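Local coordinates for DYNE8 (Micromonospora chersina, PDB 4AMM), which builds the polyketide precursor in enediyne (dynemicin) biosynthesis, here represented by its acyltransferase domain, which probably loads acyl units for the iterative synthase, at residues A167-A172 against L183-A188; A288-A293 against V322-L327; R299-P304 against A312-E317. All blocks are in the same frame, centred on the assembly; numbering follows the deposited sequence.

In the fold
All three contacts lie in the acyltransferase domain. Contact 1 folds helix 178-185 back on strand 171-174; the turn between them carries a GxSxG pattern that fits the nucleophile elbow expected of acyltransferases. Contact 3 adjoins it, centres about 10 Å apart: Ala-186 O and Glu-302 N, 2.7 Å apart, probably form a hydrogen bond. Contact 2, about 17 Å from contact 3 and 21 Å from contact 1 between centres, pairs helices 283-294 and 319-328, which bracket contact 3 in sequence. Val-322 packs on Trp-314, Leu-183 CD1 lies 4.2 Å from Leu-323 CD1, and Gln-326 NE2 makes a weak hydrogen bond to Ser-176 O in the probable elbow.

Contact 1 (A167-A172 against L183-A188); sequences ARPVGA and LSWAGA
Trp-185 reaches from the end of helix 178-185 to the chain entering strand 171-174, where its indole meets Pro-169, Gly-171 and Ala-172. From CB, CG is carried anti to the backbone N (chi1 168°), a direction that sends the ring out from the helix towards the strand. On the pyrrole side NE1 gives its N-H to a water 2.9 Å away, which lies in the ring plane at the edge; the same water makes a weak bond to Ala-167 O. The polar corner of a buried indole is thus satisfied, and the polar link to the other segment passes through this water, while the rest of the ring packs directly.

The remaining contacts fall on the benzene half. CE3 and CZ3 both meet the methyl of Ala-172, with CB 3.5 Å from CZ3. Strand 171-174 and helix 178-185 form a beta-alpha unit in the acyltransferase domain, and the turn between them has the GxSxG sequence of a probable nucleophile elbow, so the tryptophan packs the far end of the helix against the unit's start. At the tip, CH2 meets the backbone of Gly-171, 3.8 Å from its CA. CZ2 approaches Pro-169 CG to 3.8 Å, the two side chains sliding past one another in opposite directions. All three neighbours approach the ring obliquely. Leu-101 of the adjacent strand 99-103 and Ile-159 of helix 144-165 also touch the indole. Just beyond Trp-185 a Schellman motif ends the helix: Gly-187 has positive phi, and Ala-188 N bonds back to Leu-183 O at 2.9 Å.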
loop_
_atom_site.group_PDB
_atom_site.type_symbol
_atom_site.label_atom_id
_atom_site.label_comp_id
_atom_site.label_asym_id
_atom_site.label_seq_id
_atom_site.Cartn_x
_atom_site.Cartn_y
_atom_site.Cartn_z
ATOM N N ALA A 167 14.245 8.423 -3.003
ATOM C CA ALA A 167 12.933 8.951 -2.648
ATOM C C ALA A 167 12.857 9.653 -1.324
ATOM O O ALA A 167 13.494 9.224 -0.339
ATOM C CB ALA A 167 11.910 7.739 -2.681
ATOM N N ARG A 168 12.070 10.720 -1.305
ATOM C CA ARG A 168 11.902 11.504 -0.056
ATOM C C ARG A 168 10.425 11.635 0.381
ATOM O O ARG A 168 9.812 12.673 0.349
ATOM C CB ARG A 168 12.430 12.898 -0.287
ATOM C CG ARG A 168 13.971 12.908 -0.430
ATOM C CD ARG A 168 14.528 14.355 -0.405
ATOM N NE ARG A 168 13.968 15.062 -1.540
ATOM C CZ ARG A 168 13.833 16.370 -1.699
ATOM N NH1 ARG A 168 14.216 17.211 -0.748
ATOM N NH2 ARG A 168 13.303 16.823 -2.832
ATOM N N PRO A 169 9.847 10.535 0.836
ATOM C CA PRO A 169 8.493 10.569 1.429
ATOM C C PRO A 169 8.522 11.271 2.784
ATOM O O PRO A 169 9.585 11.376 3.425
ATOM C CB PRO A 169 8.127 9.068 1.587
ATOM C CG PRO A 169 9.289 8.329 1.273
ATOM C CD PRO A 169 10.506 9.214 1.050
ATOM N N VAL A 170 7.341 11.696 3.204
ATOM C CA VAL A 170 7.179 12.371 4.513
ATOM C C VAL A 170 7.083 11.357 5.654
ATOM O O VAL A 170 7.216 11.733 6.825
ATOM C CB VAL A 170 5.965 13.333 4.535
ATOM C CG1 VAL A 170 6.110 14.479 3.492
ATOM C CG2 VAL A 170 4.663 12.628 4.327
ATOM N N GLY A 171 6.742 10.083 5.358
ATOM C CA GLY A 171 6.539 9.149 6.476
ATOM C C GLY A 171 5.906 7.924 5.874
ATOM O O GLY A 171 5.680 7.879 4.676
ATOM N N ALA A 172 5.697 6.947 6.733
ATOM C CA ALA A 172 5.203 5.620 6.254
ATOM C C ALA A 172 4.276 5.098 7.307
ATOM O O ALA A 172 4.332 5.397 8.462
ATOM C CB ALA A 172 6.328 4.667 6.060
ATOM N N LEU A 183 9.187 -0.098 9.730
ATOM C CA LEU A 183 10.287 0.132 10.696
ATOM C C LEU A 183 11.598 -0.077 10.004
ATOM O O LEU A 183 12.558 0.665 10.315
ATOM C CB LEU A 183 10.112 -0.875 11.845
ATOM C CG LEU A 183 8.995 -0.459 12.789
ATOM C CD1 LEU A 183 8.645 -1.535 13.792
ATOM C CD2 LEU A 183 9.323 0.835 13.624
ATOM N N SER A 184 11.750 -1.022 9.089
ATOM C CA SER A 184 13.022 -1.258 8.383
ATOM C C SER A 184 13.322 -0.040 7.516
ATOM O O SER A 184 14.445 0.520 7.527
ATOM C CB SER A 184 13.024 -2.550 7.563
ATOM O OG SER A 184 14.348 -2.807 7.094
ATOM N N TRP A 185 12.326 0.437 6.788
ATOM C CA TRP A 185 12.506 1.660 5.994
ATOM C C TRP A 185 12.946 2.828 6.846
ATOM O O TRP A 185 13.798 3.657 6.384
ATOM C CB TRP A 185 11.150 1.992 5.277
ATOM C CG TRP A 185 11.102 3.403 4.637
ATOM C CD1 TRP A 185 11.613 3.766 3.413
ATOM C CD2 TRP A 185 10.589 4.579 5.268
ATOM N NE1 TRP A 185 11.496 5.153 3.267
ATOM C CE2 TRP A 185 10.803 5.648 4.332
ATOM C CE3 TRP A 185 9.895 4.834 6.467
ATOM C CZ2 TRP A 185 10.429 6.939 4.597
ATOM C CZ3 TRP A 185 9.461 6.155 6.693
ATOM C CH2 TRP A 185 9.741 7.174 5.753
ATOM N N ALA A 186 12.425 2.928 8.064
ATOM C CA ALA A 186 12.692 4.027 9.006
ATOM C C ALA A 186 14.056 3.799 9.695
ATOM O O ALA A 186 14.453 4.680 10.511
ATOM C CB ALA A 186 11.556 4.213 10.014
ATOM N N GLY A 187 14.759 2.738 9.382
ATOM C CA GLY A 187 16.116 2.508 10.018
ATOM C C GLY A 187 16.102 1.841 11.366
ATOM O O GLY A 187 17.173 1.747 12.017
ATOM N N ALA A 188 14.972 1.285 11.847
ATOM C CA ALA A 188 14.957 0.637 13.164
ATOM C C ALA A 188 15.613 -0.765 13.181
ATOM O O ALA A 188 16.061 -1.275 14.237
ATOM C CB ALA A 188 13.510 0.593 13.684
HETATM O O HOH W 1 12.545 6.229 0.768
#

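Contact 2 (A288-A293 against V322-L327); sequences ALRRAA and VLVRQL
Leu-289 holds CG anti to its own backbone nitrogen (chi1 -174°), which sends CG toward helix 319-328, and chi2 turns CD2 onto it; Arg-290 starts in the same way but bends at chi3 (-77°), bringing its guanidinium round beside Val-324. The two residues divide the interface into an inner side packed by leucines and an outer edge lined by the arginine. On the inner side a single methyl does the work: Leu-289 CD2 rests against the carbonyl oxygen Leu-323 O at 3.5 Å and also lies 3.8 Å from Leu-327 CD1, where the two leucine side chains meet at a slant. Leu-289 further touches Leu-197 of helix 191-206, and Leu-327 touches Arg-201 of that helix, so a third helix closes this side.

Towards the surface, Val-324 crosses Arg-290 at about a right angle. Its CG2 branch comes within 3.6 Å of Arg-290 CB and also lies over one face of the guanidinium, displaced to the rim of the group, while CG1 is 4.1 Å from Arg-290 NH2. The valine thus lines both the stem and the head of the arginine. NH2 forms a salt bridge with Glu-321, the residue just before 322-327, which should hold the guanidinium in this bent position. No hydrogen bond joins the two segments.

The helix axes over these two short segments approach to 9.3 Å and lie 159° apart. This is antiparallel helix-helix packing within the acyltransferase domain, joining helices 283-294 and 319-328 by aliphatic side chains with an arginine closing the outer edge.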
loop_
_atom_site.group_PDB
_atom_site.type_symbol
_atom_site.label_atom_id
_atom_site.label_comp_id
_atom_site.label_asym_id
_atom_site.label_seq_id
_atom_site.Cartn_x
_atom_site.Cartn_y
_atom_site.Cartn_z
ATOM N N ALA A 288 5.727 -16.277 21.517
ATOM C CA ALA A 288 6.798 -16.793 20.715
ATOM C C ALA A 288 7.489 -15.643 19.933
ATOM O O ALA A 288 8.756 -15.516 19.854
ATOM C CB ALA A 288 6.278 -17.875 19.704
ATOM N N LEU A 289 6.718 -14.701 19.400
ATOM C CA LEU A 289 7.282 -13.547 18.745
ATOM C C LEU A 289 8.137 -12.759 19.712
ATOM O O LEU A 289 9.210 -12.243 19.277
ATOM C CB LEU A 289 6.173 -12.692 18.152
ATOM C CG LEU A 289 6.660 -11.534 17.335
ATOM C CD1 LEU A 289 7.473 -12.009 16.130
ATOM C CD2 LEU A 289 5.533 -10.664 16.935
ATOM N N ARG A 290 7.714 -12.653 20.977
ATOM C CA ARG A 290 8.573 -11.908 21.917
ATOM C C ARG A 290 9.978 -12.503 21.950
ATOM O O ARG A 290 10.976 -11.748 22.028
ATOM C CB ARG A 290 7.972 -11.973 23.299
ATOM C CG ARG A 290 8.790 -11.148 24.335
ATOM C CD ARG A 290 8.163 -11.202 25.716
ATOM N NE ARG A 290 6.988 -10.338 25.858
ATOM C CZ ARG A 290 7.038 -9.036 26.140
ATOM N NH1 ARG A 290 8.229 -8.438 26.270
ATOM N NH2 ARG A 290 5.916 -8.335 26.251
ATOM N N ARG A 291 10.080 -13.808 21.924
ATOM C CA ARG A 291 11.448 -14.397 21.984
ATOM C C ARG A 291 12.280 -13.981 20.793
ATOM O O ARG A 291 13.500 -13.656 20.954
ATOM C CB ARG A 291 11.393 -15.908 22.061
ATOM C CG ARG A 291 10.619 -16.384 23.303
ATOM C CD ARG A 291 10.820 -17.909 23.562
ATOM N NE ARG A 291 10.289 -18.722 22.444
ATOM C CZ ARG A 291 9.061 -19.240 22.363
ATOM N NH1 ARG A 291 8.172 -19.021 23.315
ATOM N NH2 ARG A 291 8.717 -19.946 21.280
ATOM N N ALA A 292 11.698 -14.014 19.607
ATOM C CA ALA A 292 12.446 -13.697 18.398
ATOM C C ALA A 292 12.800 -12.222 18.395
ATOM O O ALA A 292 13.949 -11.817 18.115
ATOM C CB ALA A 292 11.686 -14.098 17.147
ATOM N N ALA A 293 11.849 -11.392 18.777
ATOM C CA ALA A 293 12.099 -9.933 18.694
ATOM C C ALA A 293 13.106 -9.403 19.701
ATOM O O ALA A 293 13.807 -8.450 19.427
ATOM C CB ALA A 293 10.753 -9.127 18.831
ATOM N N VAL A 322 5.646 -3.246 21.418
ATOM C CA VAL A 322 4.654 -2.815 20.436
ATOM C C VAL A 322 4.402 -3.966 19.496
ATOM O O VAL A 322 3.188 -4.271 19.193
ATOM C CB VAL A 322 5.158 -1.600 19.626
ATOM C CG1 VAL A 322 4.188 -1.222 18.490
ATOM C CG2 VAL A 322 5.244 -0.366 20.474
ATOM N N LEU A 323 5.407 -4.679 19.019
ATOM C CA LEU A 323 5.196 -5.746 18.009
ATOM C C LEU A 323 4.575 -6.923 18.695
ATOM O O LEU A 323 3.929 -7.731 18.004
ATOM C CB LEU A 323 6.527 -6.083 17.241
ATOM C CG LEU A 323 6.930 -4.886 16.375
ATOM C CD1 LEU A 323 8.181 -5.256 15.579
ATOM C CD2 LEU A 323 5.797 -4.408 15.374
ATOM N N VAL A 324 4.688 -7.120 19.997
ATOM C CA VAL A 324 4.006 -8.222 20.694
ATOM C C VAL A 324 2.558 -7.862 20.855
ATOM O O VAL A 324 1.690 -8.715 20.463
ATOM C CB VAL A 324 4.701 -8.528 22.077
ATOM C CG1 VAL A 324 3.868 -9.436 22.858
ATOM C CG2 VAL A 324 6.099 -9.212 21.831
ATOM N N ARG A 325 2.178 -6.723 21.403
ATOM C CA ARG A 325 0.767 -6.371 21.504
ATOM C C ARG A 325 0.113 -6.146 20.154
ATOM O O ARG A 325 -1.127 -6.152 20.100
ATOM C CB ARG A 325 0.503 -5.246 22.499
ATOM C CG ARG A 325 0.901 -3.901 22.031
ATOM C CD ARG A 325 0.293 -2.913 23.051
ATOM N NE ARG A 325 0.666 -1.507 22.783
ATOM C CZ ARG A 325 1.788 -0.923 23.184
ATOM N NH1 ARG A 325 2.699 -1.531 23.923
ATOM N NH2 ARG A 325 1.929 0.390 22.908
ATOM N N GLN A 326 0.874 -5.954 19.093
ATOM C CA GLN A 326 0.292 -5.914 17.720
ATOM C C GLN A 326 -0.519 -7.151 17.480
ATOM O O GLN A 326 -1.562 -7.002 16.831
ATOM C CB GLN A 326 1.368 -5.881 16.707
ATOM C CG GLN A 326 0.839 -5.815 15.253
ATOM C CD GLN A 326 1.877 -5.539 14.225
ATOM O OE1 GLN A 326 2.876 -6.261 14.152
ATOM N NE2 GLN A 326 1.696 -4.506 13.426
ATOM N N LEU A 327 -0.099 -8.293 17.967
ATOM C CA LEU A 327 -0.758 -9.525 17.504
ATOM C C LEU A 327 -2.110 -9.720 18.152
ATOM O O LEU A 327 -2.975 -10.335 17.523
ATOM C CB LEU A 327 0.107 -10.707 17.792
ATOM C CG LEU A 327 1.049 -11.133 16.647
ATOM C CD1 LEU A 327 1.930 -10.105 16.017
ATOM C CD2 LEU A 327 1.890 -12.289 17.084
#

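Contact 3 (R299-P304 against A312-E317); sequences RRPERP and AWWADE
Pro-301 lies over one face of the Trp-314 indole, and the two side chains cross at about a right angle. Its CG stands 3.9 Å from the centroid of the five-membered ring, 26° off the normal, a CH-pi contact; the same carbon is 3.6 Å from both CD1 and NE1 of Trp-314. CD follows it on to NE1 at 3.7 Å. The opposite face of the indole carries Glu-317 CG, 3.4 Å above the plane and displaced to the rim, so the ring is sandwiched between proline and glutamate. With CG anti to its backbone N (chi1 -163°), Trp-314 also extends inward to Leu-183 of helix 178-185 and Val-322 of helix 319-328.

Pro-304 meets the neighbouring tryptophan differently: its CB approaches Trp-313 CZ3 to 3.6 Å at an oblique angle. The indoles of two successive residues thus each receive a proline from the 299-304 loop, which runs roughly antiparallel to 312-317.

Beyond Pro-301, Arg-300 extends its chain from CG to NE and presents the edge of its guanidinium to Asp-316. OD1 lies near the guanidinium plane, but the carboxylate is turned 62° from it, so the pair is not a flat two-pronged bridge. NH2 to OD1 is 3.5 Å, a weak though nearly straight hydrogen bond within the salt bridge. Within 312-317, Ala-315 N gives its hydrogen to Glu-317 OE2 (3.2 Å), on the anti lone pair, consistent with holding Glu-317 against the indole.

The chemistry is that of a surface contact joining the loops before and after strand 305-306: proline-tryptophan packing supplies much of the apolar contact, one pair face-on and the other oblique, and the long, exposed charge pair probably adds only a modest electrostatic attraction.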
loop_
_atom_site.group_PDB
_atom_site.type_symbol
_atom_site.label_atom_id
_atom_site.label_comp_id
_atom_site.label_asym_id
_atom_site.label_seq_id
_atom_site.Cartn_x
_atom_site.Cartn_y
_atom_site.Cartn_z
ATOM N N ARG A 299 17.114 -0.261 16.624
ATOM C CA ARG A 299 17.480 1.163 16.752
ATOM C C ARG A 299 16.240 2.032 16.724
ATOM O O ARG A 299 15.194 1.618 16.212
ATOM C CB ARG A 299 18.431 1.556 15.600
ATOM C CG ARG A 299 19.627 0.595 15.406
ATOM C CD ARG A 299 20.786 1.168 14.596
ATOM N NE ARG A 299 21.836 0.150 14.421
ATOM C CZ ARG A 299 22.959 0.300 13.705
ATOM N NH1 ARG A 299 23.225 1.456 13.088
ATOM N NH2 ARG A 299 23.832 -0.703 13.617
ATOM N N ARG A 300 16.358 3.243 17.227
ATOM C CA ARG A 300 15.322 4.209 17.137
ATOM C C ARG A 300 15.016 4.507 15.657
ATOM O O ARG A 300 15.952 4.686 14.890
ATOM C CB ARG A 300 15.821 5.502 17.792
ATOM C CG ARG A 300 14.713 6.502 17.998
ATOM C CD ARG A 300 15.108 7.624 19.000
ATOM N NE ARG A 300 13.954 8.395 19.492
ATOM C CZ ARG A 300 13.384 9.412 18.837
ATOM N NH1 ARG A 300 13.856 9.791 17.643
ATOM N NH2 ARG A 300 12.341 10.057 19.374
ATOM N N PRO A 301 13.717 4.535 15.275
ATOM C CA PRO A 301 13.414 4.951 13.892
ATOM C C PRO A 301 13.856 6.356 13.608
ATOM O O PRO A 301 13.706 7.239 14.490
ATOM C CB PRO A 301 11.880 4.918 13.837
ATOM C CG PRO A 301 11.466 3.922 14.836
ATOM C CD PRO A 301 12.510 4.064 15.980
ATOM N N GLU A 302 14.384 6.573 12.400
ATOM C CA GLU A 302 14.957 7.873 11.996
ATOM C C GLU A 302 14.071 8.668 11.059
ATOM O O GLU A 302 14.376 9.820 10.672
ATOM C CB GLU A 302 16.321 7.652 11.313
ATOM C CG GLU A 302 17.175 6.587 12.101
ATOM C CD GLU A 302 18.652 6.421 11.643
ATOM O OE1 GLU A 302 18.936 5.659 10.668
ATOM O OE2 GLU A 302 19.539 7.032 12.304
ATOM N N ARG A 303 12.963 8.060 10.639
ATOM C CA ARG A 303 11.977 8.673 9.722
ATOM C C ARG A 303 10.566 8.418 10.359
ATOM O O ARG A 303 10.429 7.470 11.177
ATOM C CB ARG A 303 12.049 8.044 8.327
ATOM C CG ARG A 303 13.469 7.878 7.788
ATOM C CD ARG A 303 13.391 7.451 6.354
ATOM N NE ARG A 303 14.659 7.109 5.734
ATOM C CZ ARG A 303 14.927 7.240 4.423
ATOM N NH1 ARG A 303 14.039 7.780 3.572
ATOM N NH2 ARG A 303 16.124 6.885 3.962
ATOM N N PRO A 304 9.551 9.237 10.041
ATOM C CA PRO A 304 8.255 9.126 10.725
ATOM C C PRO A 304 7.502 7.838 10.315
ATOM O O PRO A 304 7.379 7.545 9.129
ATOM C CB PRO A 304 7.487 10.345 10.249
ATOM C CG PRO A 304 8.673 11.310 9.993
ATOM C CD PRO A 304 9.604 10.526 9.269
ATOM N N ALA A 312 -0.789 6.139 16.532
ATOM C CA ALA A 312 -0.036 7.388 16.835
ATOM C C ALA A 312 1.266 7.276 16.186
ATOM O O ALA A 312 1.759 6.265 15.708
ATOM C CB ALA A 312 0.147 7.539 18.366
ATOM N N TRP A 313 1.923 8.425 16.053
ATOM C CA TRP A 313 3.272 8.385 15.596
ATOM C C TRP A 313 4.205 7.581 16.496
ATOM O O TRP A 313 4.096 7.632 17.774
ATOM C CB TRP A 313 3.859 9.849 15.431
ATOM C CG TRP A 313 3.242 10.617 14.378
ATOM C CD1 TRP A 313 2.352 11.630 14.545
ATOM C CD2 TRP A 313 3.349 10.407 12.959
ATOM N NE1 TRP A 313 1.921 12.092 13.333
ATOM C CE2 TRP A 313 2.539 11.378 12.349
ATOM C CE3 TRP A 313 4.118 9.532 12.157
ATOM C CZ2 TRP A 313 2.441 11.492 10.969
ATOM C CZ3 TRP A 313 4.023 9.634 10.806
ATOM C CH2 TRP A 313 3.152 10.617 10.213
ATOM N N TRP A 314 5.159 6.888 15.899
ATOM C CA TRP A 314 6.131 6.170 16.688
ATOM C C TRP A 314 7.002 7.236 17.371
ATOM O O TRP A 314 7.508 8.143 16.754
ATOM C CB TRP A 314 6.949 5.315 15.732
ATOM C CG TRP A 314 7.662 4.290 16.398
ATOM C CD1 TRP A 314 8.806 4.505 17.151
ATOM C CD2 TRP A 314 7.397 2.842 16.469
ATOM N NE1 TRP A 314 9.252 3.318 17.663
ATOM C CE2 TRP A 314 8.404 2.306 17.325
ATOM C CE3 TRP A 314 6.443 1.953 15.945
ATOM C CZ2 TRP A 314 8.506 0.978 17.600
ATOM C CZ3 TRP A 314 6.529 0.644 16.257
ATOM C CH2 TRP A 314 7.537 0.136 17.118
ATOM N N ALA A 315 7.136 7.100 18.681
ATOM C CA ALA A 315 8.027 8.048 19.385
ATOM C C ALA A 315 9.162 7.199 20.011
ATOM O O ALA A 315 10.017 6.699 19.288
ATOM C CB ALA A 315 7.221 8.851 20.385
ATOM N N ASP A 316 9.118 6.998 21.324
ATOM C CA ASP A 316 10.208 6.398 22.105
ATOM C C ASP A 316 9.994 4.917 22.366
ATOM O O ASP A 316 10.690 4.308 23.178
ATOM C CB ASP A 316 10.248 7.110 23.476
ATOM C CG ASP A 316 10.954 8.465 23.441
ATOM O OD1 ASP A 316 11.783 8.718 22.525
ATOM O OD2 ASP A 316 10.675 9.283 24.366
ATOM N N GLU A 317 9.048 4.342 21.633
ATOM C CA GLU A 317 8.459 3.038 21.970
ATOM C C GLU A 317 9.447 1.919 22.076
ATOM O O GLU A 317 10.414 1.857 21.342
ATOM C CB GLU A 317 7.517 2.626 20.819
ATOM C CG GLU A 317 6.824 3.778 20.105
ATOM C CD GLU A 317 5.760 4.323 20.969
ATOM O OE1 GLU A 317 5.228 3.533 21.790
ATOM O OE2 GLU A 317 5.477 5.525 20.852
#